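Local coordinates for protein poly-beta-hydroxybuterate polymerase (Cupriavidus necator, PDB 5T6O) that polymerises hydroxybutyryl units into polyhydroxybutyrate without a template, probably by acyl transfer, this chain being the catalytic domain of the class I synthase, at residues Val207-Leu212 with Asp221-Asn226; Asn8-Glu13 with Asn48-Leu53; Phe194-Pro199 with Trp239-Thr244. The protein carries 1 engineered substitution. All coordinates share one frame; numbering follows the deposited sequence.

Interaction 1. Residues Val207-Leu212 with Asp221-Asn226; sequences VVDNYL and DLLFWN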
loop_
_atom_site.group_PDB
_atom_site.type_symbol
_atom_site.label_atom_id
_atom_site.label_comp_id
_atom_site.label_asym_id
_atom_site.label_seq_id
_atom_site.Cartn_x
_atom_site.Cartn_y
_atom_site.Cartn_z
ATOM N N VAL A 207 -18.154 18.221 12.100
ATOM C CA VAL A 207 -16.902 17.815 12.729
ATOM C C VAL A 207 -15.731 17.946 11.761
ATOM O O VAL A 207 -14.666 18.462 12.123
ATOM C CB VAL A 207 -17.032 16.381 13.278
ATOM C CG1 VAL A 207 -15.693 15.841 13.679
ATOM C CG2 VAL A 207 -17.925 16.377 14.470
ATOM N N VAL A 208 -15.904 17.495 10.520
ATOM C CA VAL A 208 -14.804 17.541 9.561
ATOM C C VAL A 208 -14.426 18.983 9.246
ATOM O O VAL A 208 -13.244 19.346 9.257
ATOM C CB VAL A 208 -15.165 16.760 8.289
ATOM C CG1 VAL A 208 -14.109 16.985 7.203
ATOM C CG2 VAL A 208 -15.289 15.266 8.624
ATOM N N ASP A 209 -15.421 19.827 8.971
ATOM C CA ASP A 209 -15.136 21.218 8.626
ATOM C C ASP A 209 -14.405 21.913 9.767
ATOM O O ASP A 209 -13.358 22.544 9.570
ATOM C CB ASP A 209 -16.446 21.945 8.290
ATOM C CG ASP A 209 -16.228 23.403 7.921
ATOM O OD1 ASP A 209 -15.739 23.660 6.797
ATOM O OD2 ASP A 209 -16.548 24.291 8.750
ATOM N N ASN A 210 -14.929 21.774 10.980
ATOM C CA ASN A 210 -14.313 22.410 12.134
ATOM C C ASN A 210 -12.904 21.876 12.378
ATOM O O ASN A 210 -11.997 22.630 12.761
ATOM C CB ASN A 210 -15.210 22.193 13.349
ATOM C CG ASN A 210 -14.894 23.122 14.475
ATOM O OD1 ASN A 210 -14.234 22.736 15.432
ATOM N ND2 ASN A 210 -15.363 24.360 14.376
ATOM N N TYR A 211 -12.697 20.577 12.162
ATOM C CA TYR A 211 -11.368 20.005 12.360
ATOM C C TYR A 211 -10.370 20.561 11.347
ATOM O O TYR A 211 -9.253 20.955 11.712
ATOM C CB TYR A 211 -11.418 18.482 12.256
ATOM C CG TYR A 211 -10.019 17.894 12.276
ATOM C CD1 TYR A 211 -9.333 17.740 13.474
ATOM C CD2 TYR A 211 -9.375 17.543 11.097
ATOM C CE1 TYR A 211 -8.046 17.232 13.502
ATOM C CE2 TYR A 211 -8.071 17.034 11.115
ATOM C CZ TYR A 211 -7.424 16.884 12.323
ATOM O OH TYR A 211 -6.146 16.379 12.360
ATOM N N LEU A 212 -10.746 20.576 10.069
ATOM C CA LEU A 212 -9.814 21.011 9.031
ATOM C C LEU A 212 -9.435 22.474 9.216
ATOM O O LEU A 212 -8.270 22.851 9.032
ATOM C CB LEU A 212 -10.431 20.802 7.649
ATOM C CG LEU A 212 -10.659 19.342 7.276
ATOM C CD1 LEU A 212 -11.359 19.259 5.939
ATOM C CD2 LEU A 212 -9.311 18.602 7.268
ATOM N N ASP A 221 -11.150 28.864 0.826
ATOM C CA ASP A 221 -11.990 28.943 -0.366
ATOM C C ASP A 221 -12.279 27.556 -0.925
ATOM O O ASP A 221 -13.377 27.319 -1.449
ATOM C CB ASP A 221 -11.383 29.874 -1.431
ATOM C CG ASP A 221 -9.958 29.507 -1.839
ATOM O OD1 ASP A 221 -9.410 28.483 -1.390
ATOM O OD2 ASP A 221 -9.382 30.264 -2.653
ATOM N N LEU A 222 -11.339 26.618 -0.785
ATOM C CA LEU A 222 -11.645 25.228 -1.109
ATOM C C LEU A 222 -12.778 24.710 -0.236
ATOM O O LEU A 222 -13.711 24.072 -0.729
ATOM C CB LEU A 222 -10.396 24.352 -0.953
ATOM C CG LEU A 222 -10.471 22.870 -1.337
ATOM C CD1 LEU A 222 -9.061 22.360 -1.596
ATOM C CD2 LEU A 222 -11.099 22.039 -0.238
ATOM N N LEU A 223 -12.704 24.958 1.073
ATOM C CA LEU A 223 -13.741 24.453 1.968
ATOM C C LEU A 223 -15.093 25.097 1.664
ATOM O O LEU A 223 -16.139 24.440 1.742
ATOM C CB LEU A 223 -13.333 24.689 3.422
ATOM C CG LEU A 223 -12.089 23.899 3.875
ATOM C CD1 LEU A 223 -11.705 24.261 5.303
ATOM C CD2 LEU A 223 -12.361 22.430 3.757
ATOM N N PHE A 224 -15.091 26.378 1.304
ATOM C CA PHE A 224 -16.337 27.030 0.910
ATOM C C PHE A 224 -16.947 26.360 -0.313
ATOM O O PHE A 224 -18.142 26.031 -0.326
ATOM C CB PHE A 224 -16.094 28.515 0.642
ATOM C CG PHE A 224 -17.252 29.204 -0.022
ATOM C CD1 PHE A 224 -18.369 29.580 0.717
ATOM C CD2 PHE A 224 -17.223 29.484 -1.384
ATOM C CE1 PHE A 224 -19.436 30.208 0.112
ATOM C CE2 PHE A 224 -18.297 30.119 -1.994
ATOM C CZ PHE A 224 -19.398 30.489 -1.239
ATOM N N TRP A 225 -16.136 26.149 -1.357
ATOM C CA TRP A 225 -16.613 25.460 -2.553
ATOM C C TRP A 225 -17.114 24.062 -2.220
ATOM O O TRP A 225 -18.211 23.668 -2.627
ATOM C CB TRP A 225 -15.496 25.382 -3.594
ATOM C CG TRP A 225 -15.803 24.438 -4.709
ATOM C CD1 TRP A 225 -16.707 24.636 -5.730
ATOM C CD2 TRP A 225 -15.226 23.142 -4.928
ATOM N NE1 TRP A 225 -16.728 23.531 -6.553
ATOM C CE2 TRP A 225 -15.821 22.611 -6.093
ATOM C CE3 TRP A 225 -14.251 22.379 -4.252
ATOM C CZ2 TRP A 225 -15.467 21.364 -6.613
ATOM C CZ3 TRP A 225 -13.913 21.130 -4.759
ATOM C CH2 TRP A 225 -14.516 20.638 -5.934
ATOM N N ASN A 226 -16.325 23.297 -1.470
ATOM C CA ASN A 226 -16.766 21.949 -1.134
ATOM C C ASN A 226 -18.041 21.970 -0.304
ATOM O O ASN A 226 -18.879 21.070 -0.432
ATOM C CB ASN A 226 -15.659 21.208 -0.387
ATOM C CG ASN A 226 -16.019 19.777 -0.099
ATOM O OD1 ASN A 226 -15.973 18.927 -0.990
ATOM N ND2 ASN A 226 -16.361 19.490 1.155
#
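D209 and L212, one turn apart on helix 202-215, both lean on L223 of helix 220-227. D209 comes first along the chain. Its CG lies anti to the backbone N (chi1 180°), which brings the carboxylate closer to L223 than its own CB is, with OD1 4.3 Å from L223 CB. That is a loose touch of an oxygen on an aliphatic carbon; the other oxygen, OD2, has a long and weak ion pair with K213. The next two residues place the outer face of the helix against other chains: N210 OD1 accepts a hydrogen bond from the backbone N of A180 of a second subunit, and Y211 OH makes a weak one to Q335 NE2 of a third. L212, which F161 of the second subunit also packs, then returns to the helix pair: its CD1 meets L223 CD2 at 4.0 Å, methyl on methyl, with the two leucine side chains crossing at a slant.

The nearest CA atoms across the pair, those of D209 and L223, are 7.5 Å apart, and the segments bury 129 Å² between them. They belong to one helical hairpin within the alpha/beta hydrolase family region. Since one leucine pair and a loose oxygen-to-carbon touch supply the contact, it rests mainly on dispersion, and it gives the two helices little directional restraint of its own.

Interaction 2. Residues Asn8-Glu13 with Asn48-Leu53; sequences NVAVTE and NKYYIL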
loop_
_atom_site.group_PDB
_atom_site.type_symbol
_atom_site.label_atom_id
_atom_site.label_comp_id
_atom_site.label_asym_id
_atom_site.label_seq_id
_atom_site.Cartn_x
_atom_site.Cartn_y
_atom_site.Cartn_z
ATOM N N ASN A 8 -16.921 37.825 -4.749
ATOM C CA ASN A 8 -15.479 37.628 -4.648
ATOM C C ASN A 8 -15.025 36.234 -5.069
ATOM O O ASN A 8 -13.827 35.936 -4.985
ATOM C CB ASN A 8 -14.991 37.929 -3.221
ATOM C CG ASN A 8 -15.785 37.190 -2.158
ATOM O OD1 ASN A 8 -16.338 36.123 -2.407
ATOM N ND2 ASN A 8 -15.839 37.761 -0.959
ATOM N N VAL A 9 -15.931 35.378 -5.517
ATOM C CA VAL A 9 -15.561 34.166 -6.225
ATOM C C VAL A 9 -16.459 34.073 -7.447
ATOM O O VAL A 9 -17.575 34.604 -7.461
ATOM C CB VAL A 9 -15.653 32.884 -5.353
ATOM C CG1 VAL A 9 -14.779 33.009 -4.106
ATOM C CG2 VAL A 9 -17.077 32.560 -4.979
ATOM N N ALA A 10 -15.939 33.435 -8.494
ATOM C CA ALA A 10 -16.645 33.288 -9.769
ATOM C C ALA A 10 -17.001 34.649 -10.365
ATOM O O ALA A 10 -18.153 34.914 -10.719
ATOM C CB ALA A 10 -17.892 32.414 -9.607
ATOM N N VAL A 11 -15.997 35.520 -10.493
ATOM C CA VAL A 11 -16.239 36.897 -10.913
ATOM C C VAL A 11 -15.680 37.195 -12.301
ATOM O O VAL A 11 -15.695 38.354 -12.724
ATOM C CB VAL A 11 -15.698 37.906 -9.883
ATOM C CG1 VAL A 11 -16.451 37.766 -8.563
ATOM C CG2 VAL A 11 -14.189 37.733 -9.689
ATOM N N THR A 12 -15.217 36.195 -13.046
ATOM C CA THR A 12 -14.740 36.514 -14.391
ATOM C C THR A 12 -15.912 37.003 -15.236
ATOM O O THR A 12 -17.010 36.443 -15.174
ATOM C CB THR A 12 -14.059 35.306 -15.026
ATOM O OG1 THR A 12 -12.939 34.935 -14.207
ATOM C CG2 THR A 12 -13.541 35.642 -16.452
ATOM N N GLU A 13 -15.694 38.085 -15.990
ATOM C CA GLU A 13 -16.806 38.769 -16.649
ATOM C C GLU A 13 -17.362 37.929 -17.795
ATOM O O GLU A 13 -16.605 37.416 -18.629
ATOM C CB GLU A 13 -16.357 40.143 -17.162
ATOM C CG GLU A 13 -17.491 40.969 -17.791
ATOM C CD GLU A 13 -17.141 42.440 -17.994
ATOM O OE1 GLU A 13 -16.010 42.846 -17.656
ATOM O OE2 GLU A 13 -18.006 43.190 -18.511
ATOM N N ASN A 48 -20.647 19.260 -6.422
ATOM C CA ASN A 48 -20.315 20.671 -6.203
ATOM C C ASN A 48 -20.497 21.479 -7.491
ATOM O O ASN A 48 -20.991 20.958 -8.497
ATOM C CB ASN A 48 -18.900 20.864 -5.639
ATOM C CG ASN A 48 -18.797 20.444 -4.184
ATOM O OD1 ASN A 48 -19.613 20.843 -3.339
ATOM N ND2 ASN A 48 -17.806 19.635 -3.885
ATOM N N LYS A 49 -20.129 22.754 -7.468
ATOM C CA LYS A 49 -20.449 23.658 -8.566
ATOM C C LYS A 49 -19.218 24.013 -9.392
ATOM O O LYS A 49 -18.077 23.731 -9.021
ATOM C CB LYS A 49 -21.113 24.927 -8.023
ATOM C CG LYS A 49 -22.467 24.603 -7.374
ATOM C CD LYS A 49 -22.977 25.771 -6.555
ATOM C CE LYS A 49 -24.315 25.409 -5.904
ATOM N NZ LYS A 49 -24.857 26.603 -5.189
ATOM N N TYR A 50 -19.471 24.674 -10.528
ATOM C CA TYR A 50 -18.425 24.840 -11.539
ATOM C C TYR A 50 -17.269 25.713 -11.077
ATOM O O TYR A 50 -16.167 25.596 -11.630
ATOM C CB TYR A 50 -19.006 25.445 -12.819
ATOM C CG TYR A 50 -19.214 26.948 -12.793
ATOM C CD1 TYR A 50 -18.163 27.831 -13.073
ATOM C CD2 TYR A 50 -20.465 27.487 -12.517
ATOM C CE1 TYR A 50 -18.353 29.194 -13.043
ATOM C CE2 TYR A 50 -20.665 28.850 -12.498
ATOM C CZ TYR A 50 -19.603 29.698 -12.767
ATOM O OH TYR A 50 -19.813 31.052 -12.754
ATOM N N TYR A 51 -17.497 26.605 -10.113
ATOM C CA TYR A 51 -16.586 27.723 -9.917
ATOM C C TYR A 51 -15.287 27.331 -9.226
ATOM O O TYR A 51 -14.440 28.204 -9.004
ATOM C CB TYR A 51 -17.288 28.850 -9.154
ATOM C CG TYR A 51 -17.765 28.516 -7.761
ATOM C CD1 TYR A 51 -16.906 28.631 -6.667
ATOM C CD2 TYR A 51 -19.091 28.169 -7.523
ATOM C CE1 TYR A 51 -17.338 28.353 -5.391
ATOM C CE2 TYR A 51 -19.538 27.895 -6.228
ATOM C CZ TYR A 51 -18.656 27.987 -5.175
ATOM O OH TYR A 51 -19.077 27.712 -3.895
ATOM N N ILE A 52 -15.087 26.044 -8.913
ATOM C CA ILE A 52 -13.724 25.596 -8.642
ATOM C C ILE A 52 -12.817 25.959 -9.816
ATOM O O ILE A 52 -11.616 26.193 -9.633
ATOM C CB ILE A 52 -13.688 24.075 -8.341
ATOM C CG1 ILE A 52 -12.303 23.647 -7.827
ATOM C CG2 ILE A 52 -14.061 23.256 -9.589
ATOM C CD1 ILE A 52 -11.828 24.418 -6.619
ATOM N N LEU A 53 -13.380 26.063 -11.022
ATOM C CA LEU A 53 -12.627 26.439 -12.218
ATOM C C LEU A 53 -12.546 27.944 -12.426
ATOM O O LEU A 53 -11.844 28.382 -13.339
ATOM C CB LEU A 53 -13.257 25.808 -13.462
ATOM C CG LEU A 53 -13.314 24.281 -13.443
ATOM C CD1 LEU A 53 -13.939 23.767 -14.711
ATOM C CD2 LEU A 53 -11.898 23.724 -13.270
#
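Two residues before Y51, the residue that meets V9 and A10 in this contact, K49 NZ is gripped by three groups: a salt bridge to D228 OD1 and hydrogen bonds to the backbone oxygens of V385 and A387. D228 also takes the hydroxyl of Y51 as a partner through OD2, so one carboxylate ties down both side chains, and the nearby ammonium would be expected to favour its ionised form.

With its polar end fixed there, Y51 offers its root and ring to the N-terminal segment. A10 CB lies 3.6 Å from Y51 CB, close for two aliphatic carbons, and the backbones approach to 5.6 Å between the CA atoms of A10 and Y51. A10 has left-handed backbone angles (59°/53°), unusual for a residue with a side chain, and its methyl is aimed at the tyrosines. The same methyl sits 3.9 Å from Y50 OH. Farther out on the ring, V9 CG2 touches Y51 CE1 at 4.2 Å, arriving obliquely. Y51 CB lies 4.0 Å above one face of the Y50 ring, off toward its rim. Both tyrosines sit at the start of a 3-10 segment, where L53 N bonds to Y50 O.

V9 and Y51 pack together on F224 of helix 220-227, and W225 of that helix meets the Y51 ring edge-to-face; Y50 instead reaches strands 23-28 and 72-77.

Interaction 3. Residues Phe194-Pro199 with Trp239-Thr244; sequences FSFLRP and WYLRHT. With SO4 (sulfate ion), chain D.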
loop_
_atom_site.group_PDB
_atom_site.type_symbol
_atom_site.label_atom_id
_atom_site.label_comp_id
_atom_site.label_asym_id
_atom_site.label_seq_id
_atom_site.Cartn_x
_atom_site.Cartn_y
_atom_site.Cartn_z
ATOM N N PHE A 194 -15.095 16.165 -1.706
ATOM C CA PHE A 194 -14.147 15.501 -0.819
ATOM C C PHE A 194 -14.793 14.404 0.006
ATOM O O PHE A 194 -14.084 13.499 0.455
ATOM C CB PHE A 194 -13.449 16.538 0.060
ATOM C CG PHE A 194 -12.331 17.229 -0.660
ATOM C CD1 PHE A 194 -12.593 18.273 -1.531
ATOM C CD2 PHE A 194 -11.027 16.774 -0.537
ATOM C CE1 PHE A 194 -11.562 18.884 -2.227
ATOM C CE2 PHE A 194 -9.985 17.385 -1.229
ATOM C CZ PHE A 194 -10.256 18.433 -2.080
ATOM N N SER A 195 -16.118 14.423 0.170
ATOM C CA SER A 195 -16.803 13.329 0.849
ATOM C C SER A 195 -17.771 12.583 -0.073
ATOM O O SER A 195 -18.747 11.991 0.401
ATOM C CB SER A 195 -17.531 13.847 2.093
ATOM O OG SER A 195 -16.603 14.423 3.011
ATOM N N PHE A 196 -17.520 12.578 -1.389
ATOM C CA PHE A 196 -18.421 11.843 -2.277
ATOM C C PHE A 196 -18.468 10.353 -1.949
ATOM O O PHE A 196 -19.509 9.709 -2.132
ATOM C CB PHE A 196 -18.052 12.015 -3.755
ATOM C CG PHE A 196 -19.052 11.362 -4.672
ATOM C CD1 PHE A 196 -20.347 11.845 -4.738
ATOM C CD2 PHE A 196 -18.731 10.215 -5.381
ATOM C CE1 PHE A 196 -21.297 11.236 -5.546
ATOM C CE2 PHE A 196 -19.673 9.597 -6.188
ATOM C CZ PHE A 196 -20.959 10.122 -6.274
ATOM N N LEU A 197 -17.371 9.773 -1.475
ATOM C CA LEU A 197 -17.415 8.383 -1.026
ATOM C C LEU A 197 -17.367 8.289 0.496
ATOM O O LEU A 197 -16.822 7.338 1.054
ATOM C CB LEU A 197 -16.273 7.579 -1.654
ATOM C CG LEU A 197 -16.301 7.589 -3.189
ATOM C CD1 LEU A 197 -15.076 6.884 -3.774
ATOM C CD2 LEU A 197 -17.605 6.990 -3.725
ATOM N N ARG A 198 -17.914 9.295 1.175
ATOM C CA ARG A 198 -17.832 9.392 2.621
ATOM C C ARG A 198 -19.207 9.810 3.129
ATOM O O ARG A 198 -20.098 10.112 2.315
ATOM C CB ARG A 198 -16.752 10.403 3.029
ATOM C CG ARG A 198 -15.325 9.957 2.728
ATOM C CD ARG A 198 -14.958 8.691 3.488
ATOM N NE ARG A 198 -13.573 8.317 3.210
ATOM C CZ ARG A 198 -13.017 7.161 3.552
ATOM N NH1 ARG A 198 -11.746 6.929 3.246
ATOM N NH2 ARG A 198 -13.723 6.238 4.193
ATOM N N PRO A 199 -19.434 9.838 4.441
ATOM C CA PRO A 199 -20.745 10.285 4.930
ATOM C C PRO A 199 -21.037 11.709 4.495
ATOM O O PRO A 199 -20.128 12.527 4.323
ATOM C CB PRO A 199 -20.614 10.178 6.455
ATOM C CG PRO A 199 -19.529 9.122 6.651
ATOM C CD PRO A 199 -18.561 9.415 5.552
ATOM N N TRP A 239 -27.140 5.396 -11.308
ATOM C CA TRP A 239 -26.460 4.932 -12.519
ATOM C C TRP A 239 -24.962 5.155 -12.417
ATOM O O TRP A 239 -24.164 4.265 -12.726
ATOM C CB TRP A 239 -27.026 5.660 -13.744
ATOM C CG TRP A 239 -26.568 5.125 -15.067
ATOM C CD1 TRP A 239 -27.276 4.321 -15.917
ATOM C CD2 TRP A 239 -25.300 5.357 -15.701
ATOM N NE1 TRP A 239 -26.525 4.038 -17.037
ATOM C CE2 TRP A 239 -25.311 4.658 -16.926
ATOM C CE3 TRP A 239 -24.158 6.082 -15.350
ATOM C CZ2 TRP A 239 -24.223 4.663 -17.800
ATOM C CZ3 TRP A 239 -23.081 6.083 -16.220
ATOM C CH2 TRP A 239 -23.125 5.376 -17.430
ATOM N N TYR A 240 -24.562 6.356 -11.992
ATOM C CA TYR A 240 -23.141 6.668 -11.856
ATOM C C TYR A 240 -22.450 5.709 -10.892
ATOM O O TYR A 240 -21.421 5.111 -11.225
ATOM C CB TYR A 240 -23.006 8.120 -11.399
ATOM C CG TYR A 240 -21.587 8.624 -11.299
ATOM C CD1 TYR A 240 -20.704 8.499 -12.369
ATOM C CD2 TYR A 240 -21.145 9.251 -10.148
ATOM C CE1 TYR A 240 -19.404 8.971 -12.273
ATOM C CE2 TYR A 240 -19.843 9.723 -10.043
ATOM C CZ TYR A 240 -18.983 9.582 -11.108
ATOM O OH TYR A 240 -17.688 10.056 -10.997
ATOM N N LEU A 241 -23.020 5.516 -9.699
ATOM C CA LEU A 241 -22.422 4.598 -8.731
ATOM C C LEU A 241 -22.358 3.177 -9.281
ATOM O O LEU A 241 -21.336 2.497 -9.155
ATOM C CB LEU A 241 -23.229 4.627 -7.431
ATOM C CG LEU A 241 -22.550 4.485 -6.078
ATOM C CD1 LEU A 241 -21.435 5.511 -5.938
ATOM C CD2 LEU A 241 -23.593 4.666 -4.970
ATOM N N ARG A 242 -23.451 2.706 -9.889
ATOM C CA ARG A 242 -23.517 1.314 -10.328
ATOM C C ARG A 242 -22.536 1.026 -11.459
ATOM O O ARG A 242 -21.781 0.045 -11.404
ATOM C CB ARG A 242 -24.943 0.978 -10.776
ATOM C CG ARG A 242 -25.086 -0.389 -11.453
ATOM C CD ARG A 242 -26.560 -0.662 -11.713
ATOM N NE ARG A 242 -27.270 -0.912 -10.463
ATOM C CZ ARG A 242 -28.592 -0.981 -10.360
ATOM N NH1 ARG A 242 -29.350 -0.777 -11.430
ATOM N NH2 ARG A 242 -29.153 -1.239 -9.186
ATOM N N HIS A 243 -22.534 1.863 -12.501
ATOM C CA HIS A 243 -21.890 1.491 -13.755
ATOM C C HIS A 243 -20.454 1.986 -13.863
ATOM O O HIS A 243 -19.756 1.607 -14.812
ATOM C CB HIS A 243 -22.714 2.006 -14.942
ATOM C CG HIS A 243 -24.052 1.338 -15.068
ATOM N ND1 HIS A 243 -24.187 0.008 -15.398
ATOM C CD2 HIS A 243 -25.310 1.810 -14.883
ATOM C CE1 HIS A 243 -25.471 -0.309 -15.424
ATOM N NE2 HIS A 243 -26.174 0.766 -15.109
ATOM N N THR A 244 -19.997 2.813 -12.923
ATOM C CA THR A 244 -18.594 3.208 -12.912
ATOM C C THR A 244 -17.887 2.634 -11.683
ATOM O O THR A 244 -17.199 1.612 -11.791
ATOM C CB THR A 244 -18.458 4.742 -13.009
ATOM O OG1 THR A 244 -18.928 5.378 -11.814
ATOM C CG2 THR A 244 -19.257 5.270 -14.186
HETATM S S SO4 D . -29.843 1.048 -14.823
HETATM O O1 SO4 D . -29.788 0.640 -16.224
HETATM O O2 SO4 D . -28.813 0.308 -14.086
HETATM O O3 SO4 D . -31.163 0.783 -14.249
HETATM O O4 SO4 D . -29.634 2.493 -14.723
#
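A type I beta turn, S195 to R198, presses F196 against Y240 and L241 of helix 234-246, within the alpha/beta hydrolase family region; the far side of that helix carries a sulfate, probably from the crystallisation liquor. F196 CG is anti to its N (chi1 -175°), which extends the ring from the turn onto the helix. Its CE2 comes 3.9 Å from Y240 CE2, and the two rings meet obliquely, with centroids 6.0 Å apart and planes at 45°. L241 CD1 adds a looser touch, 4.5 Å from the same F196 CE2. Within the turn, L197 O and R198 NH2 exchange hydrogen bonds with R198 NH2 and L197 O of a second subunit, so this turn also lies at a subunit interface.

On the helix, R242 and H243 share one sulfate oxygen. R242 NH1 donates to O2 at 2.9 Å, in the plane of the guanidinium, while H243 NE2 gives O2 a second bond of the same length. R242 CG lies 3.9 Å above the H243 ring, over its centre, and the backbone N of C182 supplies the anion with another hydrogen bond. Y240 O, just ahead of the wider pi-type turn at 241-244, accepts twice, from opposite faces of its carbonyl plane: T244 N at 3.2 Å and T244 OG1 at 2.6 Å.

Helix 220-227 joins all three contacts. In interaction 1 it offers L223 to helix 202-215, and from the same helix W225 NE1 reaches K49 O of interaction 2 at 2.8 Å, a probable hydrogen bond, while N226 OD1 probably takes one from F194 N of interaction 3 at 3.0 Å. The centres of interactions 1 and 2 lie about 17 Å apart and those of 1 and 3 about 19 Å; interactions 2 and 3 do not touch, their nearest atoms being about 5 Å apart. Along the chain, interaction 1 is nested inside the loop that interaction 3 closes. Both face the second subunit, whereas interaction 2 touches no other chain. The sulfate belongs to interaction 3.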